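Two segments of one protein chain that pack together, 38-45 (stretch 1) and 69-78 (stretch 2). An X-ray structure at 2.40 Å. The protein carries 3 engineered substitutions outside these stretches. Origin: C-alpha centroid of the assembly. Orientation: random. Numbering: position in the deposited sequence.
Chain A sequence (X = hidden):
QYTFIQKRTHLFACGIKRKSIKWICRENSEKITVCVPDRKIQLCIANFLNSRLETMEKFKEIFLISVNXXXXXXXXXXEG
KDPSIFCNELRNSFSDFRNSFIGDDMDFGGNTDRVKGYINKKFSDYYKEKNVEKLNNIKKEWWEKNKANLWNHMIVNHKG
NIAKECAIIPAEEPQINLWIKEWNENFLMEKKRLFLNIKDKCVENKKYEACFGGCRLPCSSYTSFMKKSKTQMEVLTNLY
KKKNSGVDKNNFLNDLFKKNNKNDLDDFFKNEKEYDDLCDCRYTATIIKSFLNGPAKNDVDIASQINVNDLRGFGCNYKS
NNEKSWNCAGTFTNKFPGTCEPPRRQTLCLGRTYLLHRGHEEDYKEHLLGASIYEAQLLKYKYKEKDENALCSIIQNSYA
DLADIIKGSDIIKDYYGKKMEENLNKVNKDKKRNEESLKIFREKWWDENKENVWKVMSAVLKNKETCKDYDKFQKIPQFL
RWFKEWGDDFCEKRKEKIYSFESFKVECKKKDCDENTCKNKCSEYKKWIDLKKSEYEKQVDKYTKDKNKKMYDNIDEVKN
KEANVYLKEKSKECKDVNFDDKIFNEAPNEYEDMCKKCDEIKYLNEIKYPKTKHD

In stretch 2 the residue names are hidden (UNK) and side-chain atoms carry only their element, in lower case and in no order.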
ATOM      1  N   ASP A  38      23.776  12.715 -12.781  1.00 42.60           N
ATOM      2  CA  ASP A  38      24.712  11.735 -13.309  1.00 44.73           C
ATOM      3  C   ASP A  38      25.532  12.357 -14.443  1.00 40.25           C
ATOM      4  O   ASP A  38      26.684  11.983 -14.673  1.00 38.62           O
ATOM      5  CB  ASP A  38      23.962  10.497 -13.799  1.00 51.02           C
ATOM      6  CG  ASP A  38      24.826   9.253 -13.792  1.00 56.23           C
ATOM      7  OD1 ASP A  38      25.783   9.204 -12.993  1.00 57.34           O
ATOM      8  OD2 ASP A  38      24.545   8.323 -14.578  1.00 59.02           O
ATOM      9  N   ARG A  39      24.939  13.318 -15.141  1.00 38.79           N
ATOM     10  CA  ARG A  39      25.648  14.003 -16.213  1.00 37.12           C
ATOM     11  C   ARG A  39      26.923  14.641 -15.671  1.00 37.88           C
ATOM     12  O   ARG A  39      27.966  14.611 -16.322  1.00 39.32           O
ATOM     13  CB  ARG A  39      24.764  15.066 -16.866  1.00 35.45           C
ATOM     14  CG  ARG A  39      25.470  15.832 -17.990  1.00 34.91           C
ATOM     15  CD  ARG A  39      24.753  17.125 -18.339  1.00 36.32           C
ATOM     16  NE  ARG A  39      24.389  17.876 -17.142  1.00 36.79           N
ATOM     17  CZ  ARG A  39      25.241  18.568 -16.392  1.00 35.61           C
ATOM     18  NH1 ARG A  39      26.528  18.622 -16.702  1.00 36.11           N
ATOM     19  NH2 ARG A  39      24.796  19.209 -15.322  1.00 34.75           N
ATOM     20  N   LYS A  40      26.834  15.218 -14.475  1.00 37.63           N
ATOM     21  CA  LYS A  40      27.988  15.839 -13.832  1.00 38.61           C
ATOM     22  C   LYS A  40      28.973  14.781 -13.336  1.00 42.80           C
ATOM     23  O   LYS A  40      30.184  14.946 -13.449  1.00 45.63           O
ATOM     24  CB  LYS A  40      27.540  16.721 -12.665  1.00 39.10           C
ATOM     25  CG  LYS A  40      28.687  17.298 -11.842  1.00 42.15           C
ATOM     26  CD  LYS A  40      29.591  18.174 -12.701  1.00 43.70           C
ATOM     27  CE  LYS A  40      30.592  18.960 -11.859  1.00 48.06           C
ATOM     28  NZ  LYS A  40      31.590  18.082 -11.188  1.00 51.75           N
ATOM     29  N   ILE A  41      28.449  13.696 -12.785  1.00 42.91           N
ATOM     30  CA  ILE A  41      29.292  12.602 -12.315  1.00 46.00           C
ATOM     31  C   ILE A  41      30.185  12.075 -13.437  1.00 46.89           C
ATOM     32  O   ILE A  41      31.341  11.722 -13.202  1.00 47.19           O
ATOM     33  CB  ILE A  41      28.441  11.457 -11.730  1.00 47.08           C
ATOM     34  CG1 ILE A  41      27.825  11.898 -10.402  1.00 50.02           C
ATOM     35  CG2 ILE A  41      29.282  10.201 -11.511  1.00 46.69           C
ATOM     36  CD1 ILE A  41      26.777  10.960  -9.882  1.00 52.27           C
ATOM     37  N   GLN A  42      29.655  12.045 -14.657  1.00 46.12           N
ATOM     38  CA  GLN A  42      30.381  11.473 -15.787  1.00 44.80           C
ATOM     39  C   GLN A  42      31.033  12.521 -16.683  1.00 42.31           C
ATOM     40  O   GLN A  42      31.525  12.198 -17.766  1.00 43.38           O
ATOM     41  CB  GLN A  42      29.450  10.598 -16.623  1.00 44.47           C
ATOM     42  CG  GLN A  42      28.963   9.358 -15.895  1.00 47.46           C
ATOM     43  CD  GLN A  42      28.494   8.278 -16.846  1.00 50.63           C
ATOM     44  OE1 GLN A  42      27.451   8.405 -17.488  1.00 48.67           O
ATOM     45  NE2 GLN A  42      29.270   7.209 -16.948  1.00 55.22           N
ATOM     46  N   LEU A  43      31.035  13.772 -16.235  1.00 40.25           N
ATOM     47  CA  LEU A  43      31.684  14.843 -16.979  1.00 41.62           C
ATOM     48  C   LEU A  43      33.078  14.396 -17.404  1.00 44.97           C
ATOM     49  O   LEU A  43      33.816  13.813 -16.612  1.00 47.41           O
ATOM     50  CB  LEU A  43      31.774  16.103 -16.121  1.00 42.84           C
ATOM     51  CG  LEU A  43      32.196  17.378 -16.858  1.00 44.93           C
ATOM     52  CD1 LEU A  43      31.088  17.870 -17.791  1.00 43.49           C
ATOM     53  CD2 LEU A  43      32.599  18.469 -15.869  1.00 48.74           C
ATOM     54  N   CYS A  44      33.432  14.664 -18.656  1.00 45.39           N
ATOM     55  CA  CYS A  44      34.689  14.172 -19.211  1.00 45.02           C
ATOM     56  C   CYS A  44      35.887  14.953 -18.677  1.00 43.69           C
ATOM     57  O   CYS A  44      36.159  16.062 -19.121  1.00 41.55           O
ATOM     58  CB  CYS A  44      34.658  14.253 -20.735  1.00 44.66           C
ATOM     59  SG  CYS A  44      36.163  13.650 -21.516  1.00 56.84           S
ATOM     60  N   ILE A  45      36.605  14.358 -17.729  1.00 45.82           N
ATOM     61  CA  ILE A  45      37.739  15.023 -17.096  1.00 48.91           C
ATOM     62  C   ILE A  45      38.981  14.138 -16.972  1.00 52.39           C
ATOM     63  O   ILE A  45      40.055  14.617 -16.618  1.00 54.66           O
ATOM     64  CB  ILE A  45      37.351  15.516 -15.694  1.00 49.46           C
ATOM     65  CG1 ILE A  45      37.004  14.325 -14.797  1.00 49.49           C
ATOM     66  CG2 ILE A  45      36.177  16.471 -15.789  1.00 48.51           C
ATOM     67  CD1 ILE A  45      36.599  14.712 -13.397  1.00 48.97           C
ATOM     68  N   UNK A  69      35.403  16.347 -26.235  1.00 39.75           N
ATOM     69  CA  UNK A  69      35.116  14.933 -26.035  1.00 40.55           C
ATOM     70  C   UNK A  69      33.775  14.782 -25.330  1.00 41.14           C
ATOM     71  O   UNK A  69      32.959  13.934 -25.700  1.00 41.53           O
ATOM     72  c   UNK A  69      36.217  14.227 -25.219  1.00 40.19           C
ATOM     73  c   UNK A  69      35.878  12.759 -25.025  1.00 39.23           C
ATOM     74  o   UNK A  69      37.468  14.322 -25.909  1.00 42.21           O
ATOM     75  N   UNK A  70      33.546  15.617 -24.323  1.00 40.73           N
ATOM     76  CA  UNK A  70      32.278  15.619 -23.604  1.00 37.95           C
ATOM     77  C   UNK A  70      31.113  15.745 -24.585  1.00 36.88           C
ATOM     78  O   UNK A  70      30.101  15.061 -24.447  1.00 37.18           O
ATOM     79  c   UNK A  70      32.250  16.760 -22.583  1.00 35.92           C
ATOM     80  c   UNK A  70      30.896  16.975 -21.913  1.00 34.44           C
ATOM     81  o   UNK A  70      29.363  15.869 -20.475  1.00 32.52           O
ATOM     82  c   UNK A  70      30.520  15.864 -20.950  1.00 35.20           C
ATOM     83  o   UNK A  70      31.377  14.994 -20.664  1.00 38.82           O
ATOM     84  N   UNK A  71      31.268  16.610 -25.583  1.00 36.67           N
ATOM     85  CA  UNK A  71      30.242  16.799 -26.609  1.00 38.46           C
ATOM     86  C   UNK A  71      29.958  15.518 -27.408  1.00 40.66           C
ATOM     87  O   UNK A  71      28.803  15.106 -27.532  1.00 41.52           O
ATOM     88  c   UNK A  71      30.642  17.922 -27.544  1.00 39.58           C
ATOM     89  N   UNK A  72      31.002  14.894 -27.950  1.00 42.04           N
ATOM     90  CA  UNK A  72      30.843  13.635 -28.679  1.00 43.52           C
ATOM     91  C   UNK A  72      30.075  12.620 -27.847  1.00 40.19           C
ATOM     92  O   UNK A  72      29.116  12.003 -28.316  1.00 39.16           O
ATOM     93  c   UNK A  72      32.978  13.730 -30.115  1.00 56.34           C
ATOM     94  c   UNK A  72      32.199  13.019 -29.033  1.00 49.68           C
ATOM     95  n   UNK A  72      36.238  12.794 -31.915  1.00 82.65           N
ATOM     96  c   UNK A  72      35.100  13.653 -31.474  1.00 75.07           C
ATOM     97  c   UNK A  72      34.172  12.892 -30.542  1.00 66.16           C
ATOM     98  N   UNK A  73      30.521  12.434 -26.610  1.00 39.06           N
ATOM     99  CA  UNK A  73      29.950  11.413 -25.749  1.00 38.27           C
ATOM    100  C   UNK A  73      28.497  11.744 -25.421  1.00 35.22           C
ATOM    101  O   UNK A  73      27.658  10.852 -25.331  1.00 35.64           O
ATOM    102  c   UNK A  73      30.795  11.254 -24.482  1.00 40.36           C
ATOM    103  c   UNK A  73      32.092   9.250 -25.265  1.00 45.25           C
ATOM    104  c   UNK A  73      32.190  10.670 -24.733  1.00 44.59           C
ATOM    105  c   UNK A  73      33.038  10.693 -23.471  1.00 48.17           C
ATOM    106  N   UNK A  74      28.200  13.028 -25.269  1.00 33.66           N
ATOM    107  CA  UNK A  74      26.828  13.466 -25.053  1.00 35.97           C
ATOM    108  C   UNK A  74      25.987  13.195 -26.291  1.00 36.24           C
ATOM    109  O   UNK A  74      24.814  12.833 -26.192  1.00 37.40           O
ATOM    110  c   UNK A  74      27.157  16.868 -23.160  1.00 39.13           C
ATOM    111  c   UNK A  74      26.777  14.957 -24.716  1.00 38.49           C
ATOM    112  c   UNK A  74      26.318  14.687 -22.252  1.00 42.46           C
ATOM    113  c   UNK A  74      27.200  15.357 -23.303  1.00 40.06           C
ATOM    114  N   UNK A  75      26.585  13.367 -27.461  1.00 35.28           N
ATOM    115  CA  UNK A  75      25.855  13.125 -28.694  1.00 35.66           C
ATOM    116  C   UNK A  75      25.476  11.657 -28.795  1.00 36.46           C
ATOM    117  O   UNK A  75      24.339  11.326 -29.116  1.00 36.36           O
ATOM    118  c   UNK A  75      25.931  13.253 -31.211  1.00 38.41           C
ATOM    119  c   UNK A  75      26.662  13.547 -29.922  1.00 36.24           C
ATOM    120  c   UNK A  75      25.008  14.151 -31.727  1.00 38.71           C
ATOM    121  c   UNK A  75      25.464  11.785 -33.065  1.00 45.47           C
ATOM    122  c   UNK A  75      26.142  12.063 -31.895  1.00 41.89           C
ATOM    123  c   UNK A  75      24.559  12.697 -33.562  1.00 47.46           C
ATOM    124  o   UNK A  75      23.881  12.424 -34.728  1.00 53.85           O
ATOM    125  c   UNK A  75      24.325  13.879 -32.894  1.00 42.47           C
ATOM    126  N   UNK A  76      26.428  10.773 -28.516  1.00 37.75           N
ATOM    127  CA  UNK A  76      26.149   9.341 -28.534  1.00 42.25           C
ATOM    128  C   UNK A  76      25.106   8.975 -27.488  1.00 42.18           C
ATOM    129  O   UNK A  76      24.261   8.107 -27.706  1.00 42.03           O
ATOM    130  c   UNK A  76      28.431   8.697 -29.405  1.00 53.31           C
ATOM    131  c   UNK A  76      27.425   8.541 -28.287  1.00 47.45           C
ATOM    132  n   UNK A  76      29.674   8.312 -29.139  1.00 55.44           N
ATOM    133  o   UNK A  76      28.095   9.148 -30.500  1.00 56.84           O
ATOM    134  N   UNK A  77      25.170   9.648 -26.347  1.00 42.53           N
ATOM    135  CA  UNK A  77      24.221   9.418 -25.271  1.00 42.78           C
ATOM    136  C   UNK A  77      22.805   9.747 -25.719  1.00 41.16           C
ATOM    137  O   UNK A  77      21.874   8.979 -25.483  1.00 40.86           O
ATOM    138  c   UNK A  77      23.951  11.182 -21.825  1.00 42.45           C
ATOM    139  c   UNK A  77      24.585  10.278 -24.064  1.00 41.97           C
ATOM    140  n   UNK A  77      23.102  12.380 -19.832  1.00 44.26           N
ATOM    141  c   UNK A  77      23.630  10.148 -22.891  1.00 42.68           C
ATOM    142  c   UNK A  77      22.914  11.203 -20.723  1.00 44.38           C
ATOM    143  N   UNK A  78      22.653  10.890 -26.377  1.00 40.04           N
ATOM    144  CA  UNK A  78      21.332  11.414 -26.682  1.00 41.82           C
ATOM    145  C   UNK A  78      20.802  11.041 -28.065  1.00 45.89           C
ATOM    146  O   UNK A  78      19.751  11.527 -28.479  1.00 44.43           O
ATOM    147  n   UNK A  78      22.580  13.906 -24.671  1.00 44.16           N
ATOM    148  o   UNK A  78      20.517  13.125 -24.252  1.00 49.88           O
ATOM    149  c   UNK A  78      21.318  12.929 -26.496  1.00 41.79           C
ATOM    150  c   UNK A  78      21.440  13.331 -25.039  1.00 45.26           C
TER
HETATM  151  O   HOH W   1      28.167  13.899 -18.998  1.00 39.76           O

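Position 69 carries three side-chain atoms, with the first carbon bearing one oxygen and one carbon. This beta-branched hydroxyl side chain points toward stretch 1, and its methyl carbon approaches the sulfur of Cys 44. The residue is Thr 69, with CG2 3.6 Å from Cys 44 SG; its hydroxyl is hydrogen-bonded elsewhere in the structure.

At position 70 three carbons run in a row and the third carries two oxygens, a carboxylate. One oxygen lies against the backbone where stretch 1 has left its helix, and the other faces the side chain of Leu 43. This is Glu 70. Its OE1 accepts a hydrogen bond from Cys 44 N at 2.9 Å, while OE2 lies 3.8 Å from Leu 43 CD1.

Position 71 has a single carbon, out of reach of stretch 1, and is Ala 71. Position 72 has four carbons in a row ending in nitrogen, the pattern of lysine; Lys 72 is extended and makes no contact with stretch 1.

Positions 73 and 74 each hold four carbons forked at the second, the leucine pattern. Leu 73 points toward stretch 1, but its CD1 stays 4.7 Å from Cys 44 SG. Leu 74 leaves its backbone sideways, yet its end comes nearer, with CD2 4.5 Å from Arg 39 CG.

Position 75 shows one carbon, then a six-carbon ring bearing an oxygen: Tyr 75, far from stretch 1 and touching a crystal neighbour. Position 76 has two carbons, the second carrying one oxygen and one nitrogen. It is Asn 76, exposed and likewise remote.

At position 77 four carbons in a row end in a nitrogen that reaches the base of the Arg 39 side chain. This is Lys 77, whose four side-chain torsions are all t; NZ comes within 4.3 Å of Arg 39 CB. Position 78 repeats the two-carbon amide pattern and is Asn 78, whose ND2 donates to Leu 74 O at 2.9 Å, within its own stretch.

The contact is small, burying 290 Å² in all, and centres on Glu 70. Beyond the helix of stretch 1, the amide of Cys 44 is free to meet OE1. A water donates to both Arg 39 O, at 2.8 Å, and Glu 70 OE2, at 2.7 Å, so both carboxylate oxygens are tied to the stretch 1 backbone, one directly and one through water. Thr 69, Leu 74 and Lys 77 add looser packing around this polar link.

Stretch 2, residues 69-78: TEAKLLYNKN
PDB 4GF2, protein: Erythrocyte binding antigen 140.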